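Local coordinates for ApaG protein (Pseudomonas aeruginosa, PDB 3NRF), which is of unknown function, a small, mostly beta-strand protein of the DUF4354 family, four copies of which make up the crystallised assembly, at residues F86-E89 / D90-Y94. Numbering follows the deposited sequence.
Sequences FASE and DDAVY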
ATOM      1  N   PHE B  86      -8.297  -2.465 -14.412  1.00 13.38           N
ATOM      2  CA  PHE B  86      -7.485  -3.180 -15.369  1.00 11.88           C
ATOM      3  C   PHE B  86      -6.988  -4.476 -14.799  1.00 14.62           C
ATOM      4  O   PHE B  86      -6.900  -4.642 -13.572  1.00 14.94           O
ATOM      5  CB  PHE B  86      -6.319  -2.313 -15.889  1.00 12.37           C
ATOM      6  CG  PHE B  86      -6.760  -0.994 -16.495  1.00 15.26           C
ATOM      7  CD1 PHE B  86      -6.958   0.114 -15.683  1.00 15.57           C
ATOM      8  CD2 PHE B  86      -7.031  -0.866 -17.871  1.00 16.94           C
ATOM      9  CE1 PHE B  86      -7.377   1.318 -16.198  1.00 16.51           C
ATOM     10  CE2 PHE B  86      -7.460   0.357 -18.384  1.00 17.05           C
ATOM     11  CZ  PHE B  86      -7.618   1.447 -17.541  1.00 16.53           C
ATOM     12  N   ALA B  87      -6.575  -5.378 -15.676  1.00 15.81           N
ATOM     13  CA  ALA B  87      -6.193  -6.741 -15.263  1.00 14.42           C
ATOM     14  C   ALA B  87      -4.990  -7.320 -15.985  1.00 15.12           C
ATOM     15  O   ALA B  87      -4.631  -6.924 -17.098  1.00 15.67           O
ATOM     16  CB  ALA B  87      -7.401  -7.697 -15.514  1.00 14.79           C
ATOM     17  N   SER B  88      -4.353  -8.247 -15.304  1.00 14.50           N
ATOM     18  CA  SER B  88      -3.284  -9.093 -15.840  1.00 13.60           C
ATOM     19  C   SER B  88      -3.395 -10.457 -15.192  1.00 15.27           C
ATOM     20  O   SER B  88      -3.937 -10.565 -14.093  1.00 14.04           O
ATOM     21  CB  SER B  88      -1.895  -8.530 -15.602  1.00 14.01           C
ATOM     22  OG  SER B  88      -1.603  -8.327 -14.229  1.00 16.54           O
ATOM     23  N   GLU B  89      -2.881 -11.502 -15.842  1.00 16.64           N
ATOM     24  CA  GLU B  89      -2.976 -12.839 -15.239  1.00 17.57           C
ATOM     25  C   GLU B  89      -2.065 -12.966 -14.052  1.00 16.12           C
ATOM     26  O   GLU B  89      -2.423 -13.652 -13.073  1.00 19.37           O
ATOM     27  CB  GLU B  89      -2.551 -13.920 -16.229  1.00 18.11           C
ATOM     28  CG  GLU B  89      -3.446 -13.911 -17.436  1.00 21.33           C
ATOM     29  CD  GLU B  89      -2.885 -13.096 -18.606  1.00 25.86           C
ATOM     30  OE1 GLU B  89      -2.223 -12.045 -18.415  1.00 23.49           O
ATOM     31  OE2 GLU B  89      -3.061 -13.561 -19.775  1.00 30.28           O
ATOM     32  N   ASP B  90      -0.896 -12.347 -14.157  1.00 17.64           N
ATOM     33  CA  ASP B  90       0.111 -12.295 -13.123  1.00 19.39           C
ATOM     34  C   ASP B  90       0.037 -10.952 -12.395  1.00 15.32           C
ATOM     35  O   ASP B  90      -1.007 -10.294 -12.422  1.00 16.44           O
ATOM     36  CB  ASP B  90       1.516 -12.626 -13.671  1.00 20.08           C
ATOM     37  CG  ASP B  90       1.953 -11.706 -14.817  1.00 20.94           C
ATOM     38  OD1 ASP B  90       1.213 -10.724 -15.093  1.00 18.66           O
ATOM     39  OD2 ASP B  90       2.989 -12.009 -15.452  1.00 21.67           O
ATOM     40  N   ASP B  91       1.135 -10.554 -11.757  1.00 19.43           N
ATOM     41  CA  ASP B  91       1.166  -9.320 -11.017  1.00 17.75           C
ATOM     42  C   ASP B  91       1.508  -8.103 -11.884  1.00 16.70           C
ATOM     43  O   ASP B  91       1.573  -6.998 -11.355  1.00 20.02           O
ATOM     44  CB  ASP B  91       2.178  -9.373  -9.875  1.00 19.85           C
ATOM     45  CG  ASP B  91       1.702 -10.177  -8.699  1.00 21.56           C
ATOM     46  OD1 ASP B  91       0.587 -10.742  -8.749  1.00 19.71           O
ATOM     47  OD2 ASP B  91       2.461 -10.173  -7.710  1.00 21.02           O
ATOM     48  N   ALA B  92       1.641  -8.273 -13.199  1.00 16.94           N
ATOM     49  CA  ALA B  92       2.166  -7.145 -14.026  1.00 17.92           C
ATOM     50  C   ALA B  92       1.318  -5.891 -13.982  1.00 16.96           C
ATOM     51  O   ALA B  92       1.883  -4.765 -14.053  1.00 16.76           O
ATOM     52  CB  ALA B  92       2.388  -7.571 -15.474  1.00 16.26           C
ATOM     53  N   VAL B  93       0.005  -6.043 -13.816  1.00 13.50           N
ATOM     54  CA  VAL B  93      -0.844  -4.870 -13.773  1.00 14.75           C
ATOM     55  C   VAL B  93      -0.517  -3.952 -12.617  1.00 18.83           C
ATOM     56  O   VAL B  93      -0.834  -2.763 -12.654  1.00 18.99           O
ATOM     57  CB  VAL B  93      -2.319  -5.232 -13.820  1.00 13.72           C
ATOM     58  CG1 VAL B  93      -2.781  -5.861 -12.456  1.00 14.85           C
ATOM     59  CG2 VAL B  93      -3.180  -4.070 -14.201  1.00 15.87           C
ATOM     60  N   TYR B  94       0.108  -4.499 -11.563  1.00 17.68           N
ATOM     61  CA  TYR B  94       0.493  -3.666 -10.429  1.00 21.28           C
ATOM     62  C   TYR B  94       1.561  -2.687 -10.760  1.00 28.46           C
ATOM     63  O   TYR B  94       1.725  -1.666 -10.015  1.00 27.56           O
ATOM     64  CB  TYR B  94       0.884  -4.567  -9.260  1.00 19.61           C
ATOM     65  CG  TYR B  94      -0.301  -5.389  -8.821  1.00 19.24           C
ATOM     66  CD1 TYR B  94      -1.605  -4.881  -8.826  1.00 20.62           C
ATOM     67  CD2 TYR B  94      -0.142  -6.680  -8.339  1.00 19.65           C
ATOM     68  CE1 TYR B  94      -2.663  -5.618  -8.466  1.00 21.25           C
ATOM     69  CE2 TYR B  94      -1.238  -7.424  -7.900  1.00 23.20           C
ATOM     70  CZ  TYR B  94      -2.515  -6.892  -7.970  1.00 21.27           C
ATOM     71  OH  TYR B  94      -3.563  -7.699  -7.513  1.00 28.12           O
TER
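The hydroxyl of Ser88 reaches into the turn that follows it and serves two backbone groups at once. It donates to the carbonyl of Asp90, with Ser88 OG 2.7 Å from Asp90 O, and accepts the amide of Val93, with Val93 N 2.8 Å from Ser88 OG and an N-H...O angle of 152°. The hydroxyl meets the Asp90 carbonyl from above its plane, 54° out of it. Rotation of Ser88 OG to a place between its own backbone N and carbonyl carbon (chi1 58°) lets a single atom bridge both. One buried hydroxyl thus illustrates how a serine at a strand end can satisfy polar backbone groups in the chain that folds back. Here the chain leaves strand 79-88 of the antiparallel sheet and enters a short 3-10 segment, and an Asx turn lies within this corner, Asp90 OD1 accepting from Ala92 N at 3.1 Å, met from above the carboxylate plane. The Tyr94 amide is taken up by the carbonyl of Asp91, 2.9 Å from Tyr94 N to Asp91 O. Beside these bonds, Val93 lays its CG2 methyl 4.0 Å from Phe86 CB. The Glu89 carbonyl accepts a hydrogen bond from Arg27 on strand 24-37, while Asp91 OD1 bonds to Ser97 OG of the second subunit.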